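Local coordinates for putative secreted protein (Streptomyces coelicolor A3, PDB 2QF9) that is of unknown function but is probably a secreted, all-helical DUF305 protein of the ferritin clan, at residues A[21-26]-A[118-123]; A[122-127]-A[156-161]; A[129-134]-A[149-154]. One frame throughout, in Å; residues are numbered along the deposited sequence.

Interaction 1. Residues A[21-26]-A[118-123]; sequences QQAVEM and QLMTEH
This is a buried, mainly apolar helix-to-helix contact near the centre of the chain, where Met26, Ala23 and Gln22 of helix 8-31 meet His123, Met120 and Leu119 of helix 109-137. The two segments run antiparallel, with axes 11.1 Å apart at their closest and an angle of 165° between directions. Long side chains fill that spacing. Met26 and Met120 are selenomethionines, each with a second conformer; their contacts hold for the one described. Met26 bends at its last torsion. Its methyl CE sits over one face of the His123 ring, 4.2 Å from the centroid and shifted toward the rim, a CH-pi contact. Its SE lies against Leu119 CB at 3.5 Å. Ala23 CB touches Met120 CE at 3.9 Å and His123 CE1 at 3.8 Å. The imidazole reaches across with CG anti to the backbone N (chi1 -155°). Gln22 OE1 lies at the ring edge, 3.2 Å from His123 NE2. The hydrogen bond of that oxygen comes from the backbone N of Ala96. His19, one turn before Gln22, brings its ring against that of His123. Such antiparallel packing of long helices is characteristic of a four-helix bundle, consistent with the family's place in the ferritin clan.

Interaction 2. Residues A[122-127]-A[156-161]; sequences EHHRGG and SEIRLM
His124 NE2 donates a hydrogen bond to Glu157 OE1, 2.7 Å long with an N-H...O angle of 162°. The carboxylate oxygen lies close to the ring plane and receives the bond on its anti lone pair, the one facing away from OE2. Ring and carboxylate are nearly coplanar, 22° apart. Glu157 CB also rests at the ring edge, 3.6 Å from His124 CD2. The bond helps to fix the rotation of the ring. Met161, a selenomethionine, comes in at about a right angle to His124. Its methyl CE lies over one ring face, 4.2 Å from the centroid. The ring is thus held by a bond at its edge and by a CH-pi contact on a face. Ile158 packs nearer the backbone, its CG1 at 3.6 Å from His124 CB. An alanine at His124 would probably leave Glu157 OE1 without this donor and open a gap beneath the methyl of Met161. Further out, Ile158 CG2 lies over one face of the Arg125 guanidinium, 3.8 Å from NH2. The arginine chain is extended from CG to NE and passes across the isoleucine. Arg125 NE forms a salt bridge with Glu172 OE2. The contact joins antiparallel helices 109-137 and 141-167; the axes of 122-127 and 156-161 approach to 9.8 Å. Helix 37-63 packs alongside, with Ile46 against both His124 and Glu157, and Leu42 against Met161.

Interaction 3. Residues A[129-134]-A[149-154]; sequences HMAKGC and GMVESQ
The segments holding Ala131 and Val151 run antiparallel, at 155° between directions, and their axes approach to 8.8 Å. They belong to a helical hairpin, made by helix 109-137 and helix 141-167 joined by a short connection. The backbones come nearest at Ala131 and Val151, whose CA atoms are 6.2 Å apart. A small residue on one side helps to permit this spacing. Ala131 points its methyl at the other helix. Its CB meets Val151 CG2 at 3.7 Å. The same CB lies 4.2 Å from Met150 CB, a looser touch. Val151 CG2 stands anti to the carbonyl carbon, beside the backbone N, and this branch does the touching. It also meets the chain of Lys132, 3.9 Å from CG. Lys132 is extended beyond CG and crosses the valine at about a right angle, at the exposed margin of the contact. The interface is small and apolar. Met150, a selenomethionine, turns its long chain onward to helix 37-63, where it packs on Gln53 and Met57, and it also touches His20 of helix 8-31. Cys134, on the same segment as Ala131, is joined by a disulfide to Cys138 in the connection between the two helices. Met150 O takes the usual helical bond from the backbone N of Gln154, 2.9 Å long. In the conformer described, one of two, Gln154 NE2 also reaches Met150 O at 3.1 Å, from the opposite face and standing above the carbonyl plane.

From the N terminus, helix 8-31 supplies the first half of interaction 1, and the chain passes through helices 37-63 and 98-106 before helix 109-137 closes that long loop at 118-123. Interaction 2 starts on the same helix, sharing Glu122 and His123, and closes on 156-161. Interaction 3 is nested inside that loop, pairing 129-134 with 149-154 nearer the turn. Helix 109-137 therefore takes part in all three, tying the first helix to the last. Interactions 1 and 2 touch where Met120 and Thr121 pack on Met161. Interactions 2 and 3 touch where His124 and Gly127 meet Gln154. Interactions 1 and 3 do not touch.

Interaction 1. Residues A[21-26]-A[118-123]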
loop_
_atom_site.group_PDB
_atom_site.type_symbol
_atom_site.label_atom_id
_atom_site.label_comp_id
_atom_site.label_asym_id
_atom_site.label_seq_id
_atom_site.Cartn_x
_atom_site.Cartn_y
_atom_site.Cartn_z
ATOM N N GLN A 21 -0.913 -7.890 4.675
ATOM C CA GLN A 21 0.533 -7.704 4.587
ATOM C C GLN A 21 1.215 -8.855 3.823
ATOM O O GLN A 21 2.100 -8.622 2.984
ATOM C CB GLN A 21 1.131 -7.602 5.991
ATOM C CG GLN A 21 2.621 -7.345 5.999
ATOM C CD GLN A 21 3.149 -7.168 7.411
ATOM O OE1 GLN A 21 3.083 -8.089 8.242
ATOM N NE2 GLN A 21 3.678 -5.973 7.696
ATOM N N GLN A 22 0.819 -10.090 4.132
ATOM C CA GLN A 22 1.418 -11.225 3.435
ATOM C C GLN A 22 1.048 -11.276 1.944
ATOM O O GLN A 22 1.894 -11.630 1.111
ATOM C CB GLN A 22 1.083 -12.536 4.133
ATOM C CG GLN A 22 2.005 -13.661 3.629
ATOM C CD GLN A 22 1.625 -15.022 4.139
ATOM O OE1 GLN A 22 0.521 -15.512 3.895
ATOM N NE2 GLN A 22 2.552 -15.649 4.854
ATOM N N ALA A 23 -0.200 -10.937 1.609
ATOM C CA ALA A 23 -0.605 -10.897 0.191
ATOM C C ALA A 23 0.256 -9.886 -0.579
ATOM O O ALA A 23 0.728 -10.156 -1.698
ATOM C CB ALA A 23 -2.053 -10.535 0.044
ATOM N N VAL A 24 0.424 -8.704 0.004
ATOM C CA VAL A 24 1.278 -7.679 -0.588
ATOM C C VAL A 24 2.702 -8.232 -0.834
ATOM O O VAL A 24 3.246 -8.099 -1.936
ATOM C CB VAL A 24 1.289 -6.383 0.286
ATOM C CG1 VAL A 24 2.278 -5.358 -0.296
ATOM C CG2 VAL A 24 -0.151 -5.816 0.389
ATOM N N GLU A 25 3.292 -8.851 0.187
ATOM C CA GLU A 25 4.628 -9.450 0.087
ATOM C C GLU A 25 4.689 -10.513 -1.024
ATOM O O GLU A 25 5.625 -10.517 -1.837
ATOM C CB GLU A 25 5.048 -10.032 1.450
ATOM C CG GLU A 25 6.361 -10.810 1.455
ATOM C CD GLU A 25 7.613 -9.965 1.144
ATOM O OE1 GLU A 25 7.495 -8.748 0.859
ATOM O OE2 GLU A 25 8.726 -10.549 1.180
HETATM N N MSE A 26 3.704 -11.417 -1.058
HETATM C CA MSE A 26 3.637 -12.404 -2.132
HETATM C C MSE A 26 3.628 -11.758 -3.515
HETATM O O MSE A 26 4.266 -12.253 -4.449
HETATM C CB MSE A 26 2.393 -13.258 -1.985
HETATM C CG MSE A 26 2.623 -14.509 -1.232
HETATM SE SE MSE A 26 1.226 -15.724 -1.789
HETATM C CE MSE A 26 -0.311 -14.710 -1.201
ATOM N N GLN A 118 -1.622 -20.523 -6.799
ATOM C CA GLN A 118 -2.077 -21.540 -5.837
ATOM C C GLN A 118 -2.084 -20.988 -4.410
ATOM O O GLN A 118 -3.084 -21.131 -3.686
ATOM C CB GLN A 118 -1.188 -22.766 -5.927
ATOM C CG GLN A 118 -1.444 -23.577 -7.202
ATOM C CD GLN A 118 -0.380 -24.647 -7.425
ATOM O OE1 GLN A 118 0.741 -24.529 -6.950
ATOM N NE2 GLN A 118 -0.737 -25.694 -8.166
ATOM N N LEU A 119 -0.977 -20.349 -4.022
ATOM C CA LEU A 119 -0.895 -19.732 -2.695
ATOM C C LEU A 119 -1.952 -18.646 -2.500
ATOM O O LEU A 119 -2.585 -18.570 -1.447
ATOM C CB LEU A 119 0.476 -19.131 -2.443
ATOM C CG LEU A 119 1.667 -20.075 -2.280
ATOM C CD1 LEU A 119 2.956 -19.260 -2.143
ATOM C CD2 LEU A 119 1.493 -21.046 -1.079
HETATM N N MSE A 120 -2.161 -17.812 -3.513
HETATM C CA MSE A 120 -3.089 -16.697 -3.369
HETATM C C MSE A 120 -4.543 -17.207 -3.358
HETATM O O MSE A 120 -5.403 -16.634 -2.689
HETATM C CB MSE A 120 -2.854 -15.654 -4.464
HETATM C CG MSE A 120 -3.628 -14.366 -4.258
HETATM SE SE MSE A 120 -3.132 -13.376 -2.626
HETATM C CE MSE A 120 -1.540 -12.482 -3.318
ATOM N N THR A 121 -4.813 -18.286 -4.090
ATOM C CA THR A 121 -6.145 -18.882 -4.050
ATOM C C THR A 121 -6.482 -19.306 -2.603
ATOM O O THR A 121 -7.549 -18.951 -2.048
ATOM C CB THR A 121 -6.294 -20.053 -5.073
ATOM O OG1 THR A 121 -6.267 -19.516 -6.400
ATOM C CG2 THR A 121 -7.607 -20.811 -4.865
ATOM N N GLU A 122 -5.547 -20.011 -1.976
ATOM C CA GLU A 122 -5.724 -20.430 -0.592
ATOM C C GLU A 122 -5.828 -19.221 0.348
ATOM O O GLU A 122 -6.651 -19.197 1.274
ATOM C CB GLU A 122 -4.581 -21.351 -0.190
ATOM C CG GLU A 122 -4.653 -21.876 1.230
ATOM C CD GLU A 122 -5.894 -22.706 1.536
ATOM O OE1 GLU A 122 -6.709 -23.022 0.626
ATOM O OE2 GLU A 122 -6.052 -23.044 2.721
ATOM N N HIS A 123 -4.988 -18.229 0.087
ATOM C CA HIS A 123 -4.948 -17.003 0.873
ATOM C C HIS A 123 -6.304 -16.284 0.814
ATOM O O HIS A 123 -6.847 -15.903 1.851
ATOM C CB HIS A 123 -3.833 -16.110 0.355
ATOM C CG HIS A 123 -3.300 -15.154 1.373
ATOM N ND1 HIS A 123 -3.732 -13.850 1.475
ATOM C CD2 HIS A 123 -2.358 -15.312 2.327
ATOM C CE1 HIS A 123 -3.073 -13.244 2.445
ATOM N NE2 HIS A 123 -2.239 -14.112 2.983
#

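Interaction 2. Residues A[122-127]-A[156-161]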
loop_
_atom_site.group_PDB
_atom_site.type_symbol
_atom_site.label_atom_id
_atom_site.label_comp_id
_atom_site.label_asym_id
_atom_site.label_seq_id
_atom_site.Cartn_x
_atom_site.Cartn_y
_atom_site.Cartn_z
ATOM N N GLU A 122 -5.547 -20.011 -1.976
ATOM C CA GLU A 122 -5.724 -20.430 -0.592
ATOM C C GLU A 122 -5.828 -19.221 0.348
ATOM O O GLU A 122 -6.651 -19.197 1.274
ATOM C CB GLU A 122 -4.581 -21.351 -0.190
ATOM C CG GLU A 122 -4.653 -21.876 1.230
ATOM C CD GLU A 122 -5.894 -22.706 1.536
ATOM O OE1 GLU A 122 -6.709 -23.022 0.626
ATOM O OE2 GLU A 122 -6.052 -23.044 2.721
ATOM N N HIS A 123 -4.988 -18.229 0.087
ATOM C CA HIS A 123 -4.948 -17.003 0.873
ATOM C C HIS A 123 -6.304 -16.284 0.814
ATOM O O HIS A 123 -6.847 -15.903 1.851
ATOM C CB HIS A 123 -3.833 -16.110 0.355
ATOM C CG HIS A 123 -3.300 -15.154 1.373
ATOM N ND1 HIS A 123 -3.732 -13.850 1.475
ATOM C CD2 HIS A 123 -2.358 -15.312 2.327
ATOM C CE1 HIS A 123 -3.073 -13.244 2.445
ATOM N NE2 HIS A 123 -2.239 -14.112 2.983
ATOM N N HIS A 124 -6.832 -16.122 -0.399
ATOM C CA HIS A 124 -8.163 -15.547 -0.624
ATOM C C HIS A 124 -9.268 -16.343 0.077
ATOM O O HIS A 124 -10.167 -15.739 0.670
ATOM C CB HIS A 124 -8.462 -15.456 -2.122
ATOM C CG HIS A 124 -7.935 -14.218 -2.782
ATOM N ND1 HIS A 124 -6.864 -13.491 -2.295
ATOM C CD2 HIS A 124 -8.342 -13.586 -3.910
ATOM C CE1 HIS A 124 -6.653 -12.452 -3.087
ATOM N NE2 HIS A 124 -7.538 -12.485 -4.072
ATOM N N ARG A 125 -9.192 -17.678 0.016
ATOM C CA ARG A 125 -10.195 -18.520 0.685
ATOM C C ARG A 125 -10.249 -18.237 2.191
ATOM O O ARG A 125 -11.340 -18.053 2.747
ATOM C CB ARG A 125 -9.993 -19.999 0.381
ATOM C CG ARG A 125 -10.390 -20.381 -1.037
ATOM C CD ARG A 125 -10.581 -21.905 -1.174
ATOM N NE ARG A 125 -10.596 -22.356 -2.573
ATOM C CZ ARG A 125 -11.581 -22.133 -3.442
ATOM N NH1 ARG A 125 -12.670 -21.440 -3.090
ATOM N NH2 ARG A 125 -11.478 -22.609 -4.679
ATOM N N GLY A 126 -9.071 -18.156 2.823
ATOM C CA GLY A 126 -8.955 -17.844 4.255
ATOM C C GLY A 126 -9.502 -16.446 4.538
ATOM O O GLY A 126 -10.220 -16.229 5.518
ATOM N N GLY A 127 -9.142 -15.507 3.669
ATOM C CA GLY A 127 -9.586 -14.104 3.742
ATOM C C GLY A 127 -11.097 -13.956 3.709
ATOM O O GLY A 127 -11.679 -13.187 4.496
ATOM N N SER A 156 -14.370 -13.176 -6.635
ATOM C CA SER A 156 -14.156 -12.865 -8.052
ATOM C C SER A 156 -12.722 -13.204 -8.470
ATOM O O SER A 156 -12.505 -13.815 -9.509
ATOM C CB SER A 156 -14.464 -11.391 -8.353
ATOM O OG SER A 156 -14.121 -11.045 -9.694
ATOM N N GLU A 157 -11.752 -12.841 -7.635
ATOM C CA GLU A 157 -10.343 -13.124 -7.953
ATOM C C GLU A 157 -10.021 -14.624 -7.915
ATOM O O GLU A 157 -9.208 -15.097 -8.720
ATOM C CB GLU A 157 -9.402 -12.306 -7.061
ATOM C CG GLU A 157 -9.298 -10.868 -7.580
ATOM C CD GLU A 157 -8.480 -9.943 -6.696
ATOM O OE1 GLU A 157 -7.937 -10.391 -5.666
ATOM O OE2 GLU A 157 -8.405 -8.740 -7.044
ATOM N N ILE A 158 -10.667 -15.374 -7.020
ATOM C CA ILE A 158 -10.480 -16.843 -7.012
ATOM C C ILE A 158 -10.925 -17.436 -8.366
ATOM O O ILE A 158 -10.215 -18.255 -8.958
ATOM C CB ILE A 158 -11.239 -17.515 -5.843
ATOM C CG1 ILE A 158 -10.557 -17.177 -4.504
ATOM C CG2 ILE A 158 -11.296 -19.070 -6.026
ATOM C CD1 ILE A 158 -11.456 -17.430 -3.252
ATOM N N ARG A 159 -12.082 -16.996 -8.862
ATOM C CA ARG A 159 -12.579 -17.470 -10.168
ATOM C C ARG A 159 -11.611 -17.113 -11.304
ATOM O O ARG A 159 -11.310 -17.954 -12.173
ATOM C CB ARG A 159 -14.001 -16.946 -10.447
ATOM C CG ARG A 159 -15.050 -17.403 -9.426
ATOM C CD ARG A 159 -16.493 -17.007 -9.857
ATOM N NE ARG A 159 -16.693 -15.556 -9.899
ATOM C CZ ARG A 159 -17.191 -14.823 -8.899
ATOM N NH1 ARG A 159 -17.560 -15.396 -7.763
ATOM N NH2 ARG A 159 -17.320 -13.505 -9.036
ATOM N N LEU A 160 -11.101 -15.879 -11.286
ATOM C CA LEU A 160 -10.102 -15.454 -12.269
ATOM C C LEU A 160 -8.829 -16.324 -12.198
ATOM O O LEU A 160 -8.315 -16.789 -13.241
ATOM C CB LEU A 160 -9.735 -13.981 -12.071
ATOM C CG LEU A 160 -8.597 -13.482 -12.979
ATOM C CD1 LEU A 160 -9.009 -13.492 -14.464
ATOM C CD2 LEU A 160 -8.103 -12.097 -12.558
HETATM N N MSE A 161 -8.319 -16.516 -10.978
HETATM C CA MSE A 161 -7.078 -17.282 -10.806
HETATM C C MSE A 161 -7.249 -18.744 -11.208
HETATM O O MSE A 161 -6.291 -19.394 -11.639
HETATM C CB MSE A 161 -6.517 -17.119 -9.390
HETATM C CG MSE A 161 -6.172 -15.668 -9.064
HETATM SE SE MSE A 161 -5.219 -15.549 -7.364
HETATM C CE MSE A 161 -6.694 -16.004 -6.229
#

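Interaction 3. Residues A[129-134]-A[149-154]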
loop_
_atom_site.group_PDB
_atom_site.type_symbol
_atom_site.label_atom_id
_atom_site.label_comp_id
_atom_site.label_asym_id
_atom_site.label_seq_id
_atom_site.Cartn_x
_atom_site.Cartn_y
_atom_site.Cartn_z
ATOM N N HIS A 129 -13.313 -16.264 4.523
ATOM C CA HIS A 129 -13.760 -16.800 5.805
ATOM C C HIS A 129 -13.713 -15.736 6.919
ATOM O O HIS A 129 -14.686 -15.532 7.645
ATOM C CB HIS A 129 -12.915 -18.009 6.177
ATOM C CG HIS A 129 -13.277 -18.609 7.494
ATOM N ND1 HIS A 129 -14.427 -19.345 7.681
ATOM C CD2 HIS A 129 -12.653 -18.572 8.692
ATOM C CE1 HIS A 129 -14.489 -19.745 8.940
ATOM N NE2 HIS A 129 -13.424 -19.289 9.575
HETATM N N MSE A 130 -12.582 -15.047 7.018
HETATM C CA MSE A 130 -12.402 -13.986 8.001
HETATM C C MSE A 130 -13.315 -12.784 7.749
HETATM O O MSE A 130 -13.904 -12.240 8.699
HETATM C CB MSE A 130 -10.942 -13.533 8.016
HETATM C CG MSE A 130 -9.975 -14.613 8.403
HETATM SE SE MSE A 130 -8.134 -14.100 7.940
HETATM C CE MSE A 130 -7.909 -12.528 9.089
ATOM N N ALA A 131 -13.435 -12.370 6.487
ATOM C CA ALA A 131 -14.287 -11.226 6.132
ATOM C C ALA A 131 -15.761 -11.525 6.466
ATOM O O ALA A 131 -16.491 -10.664 6.999
ATOM C CB ALA A 131 -14.145 -10.896 4.678
ATOM N N LYS A 132 -16.180 -12.753 6.164
ATOM C CA LYS A 132 -17.515 -13.227 6.526
ATOM C C LYS A 132 -17.739 -13.112 8.026
ATOM O O LYS A 132 -18.848 -12.744 8.459
ATOM C CB LYS A 132 -17.742 -14.664 6.037
ATOM C CG LYS A 132 -18.064 -14.767 4.566
ATOM C CD LYS A 132 -18.257 -16.233 4.165
ATOM C CE LYS A 132 -18.645 -16.384 2.703
ATOM N NZ LYS A 132 -18.672 -17.852 2.327
ATOM N N GLY A 133 -16.697 -13.406 8.812
ATOM C CA GLY A 133 -16.754 -13.285 10.270
ATOM C C GLY A 133 -17.036 -11.848 10.696
ATOM O O GLY A 133 -17.826 -11.603 11.613
ATOM N N CYS A 134 -16.380 -10.892 10.042
ATOM C CA CYS A 134 -16.630 -9.475 10.311
ATOM C C CYS A 134 -18.029 -9.039 9.829
ATOM O O CYS A 134 -18.702 -8.271 10.511
ATOM C CB CYS A 134 -15.520 -8.603 9.709
ATOM S SG CYS A 134 -15.704 -6.798 9.933
ATOM N N GLY A 149 -17.189 -6.183 0.914
ATOM C CA GLY A 149 -16.542 -5.936 -0.383
ATOM C C GLY A 149 -15.397 -6.895 -0.634
ATOM O O GLY A 149 -15.178 -7.319 -1.775
HETATM N N MSE A 150 -14.687 -7.253 0.437
HETATM C CA MSE A 150 -13.623 -8.259 0.353
HETATM C C MSE A 150 -14.165 -9.628 -0.011
HETATM O O MSE A 150 -13.549 -10.321 -0.802
HETATM C CB MSE A 150 -12.834 -8.362 1.652
HETATM C CG MSE A 150 -12.101 -7.087 2.025
HETATM SE SE MSE A 150 -11.051 -7.502 3.615
HETATM C CE MSE A 150 -10.682 -5.700 4.249
ATOM N N VAL A 151 -15.318 -10.009 0.542
ATOM C CA VAL A 151 -15.941 -11.282 0.138
ATOM C C VAL A 151 -16.147 -11.321 -1.385
ATOM O O VAL A 151 -15.709 -12.263 -2.055
ATOM C CB VAL A 151 -17.239 -11.581 0.931
ATOM C CG1 VAL A 151 -17.886 -12.883 0.455
ATOM C CG2 VAL A 151 -16.925 -11.677 2.444
ATOM N N GLU A 152 -16.754 -10.275 -1.935
ATOM C CA GLU A 152 -16.992 -10.185 -3.383
ATOM C C GLU A 152 -15.705 -10.171 -4.194
ATOM O O GLU A 152 -15.567 -10.938 -5.148
ATOM C CB GLU A 152 -17.777 -8.918 -3.734
ATOM C CG GLU A 152 -19.086 -8.750 -3.025
ATOM C CD GLU A 152 -19.726 -7.398 -3.357
ATOM O OE1 GLU A 152 -18.974 -6.414 -3.563
ATOM O OE2 GLU A 152 -20.973 -7.331 -3.428
ATOM N N SER A 153 -14.774 -9.284 -3.833
ATOM C CA SER A 153 -13.553 -9.109 -4.611
ATOM C C SER A 153 -12.668 -10.361 -4.568
ATOM O O SER A 153 -12.110 -10.763 -5.605
ATOM C CB SER A 153 -12.768 -7.849 -4.184
ATOM O OG SER A 153 -12.297 -7.974 -2.851
ATOM N N GLN A 154 -12.546 -10.974 -3.396
ATOM C CA GLN A 154 -11.717 -12.169 -3.268
ATOM C C GLN A 154 -12.342 -13.363 -3.983
ATOM O O GLN A 154 -11.634 -14.143 -4.621
ATOM C CB GLN A 154 -11.466 -12.505 -1.809
ATOM C CG GLN A 154 -10.617 -11.483 -1.087
ATOM C CD GLN A 154 -10.456 -11.843 0.369
ATOM O OE1 GLN A 154 -9.423 -12.350 0.769
ATOM N NE2 GLN A 154 -11.500 -11.614 1.164
#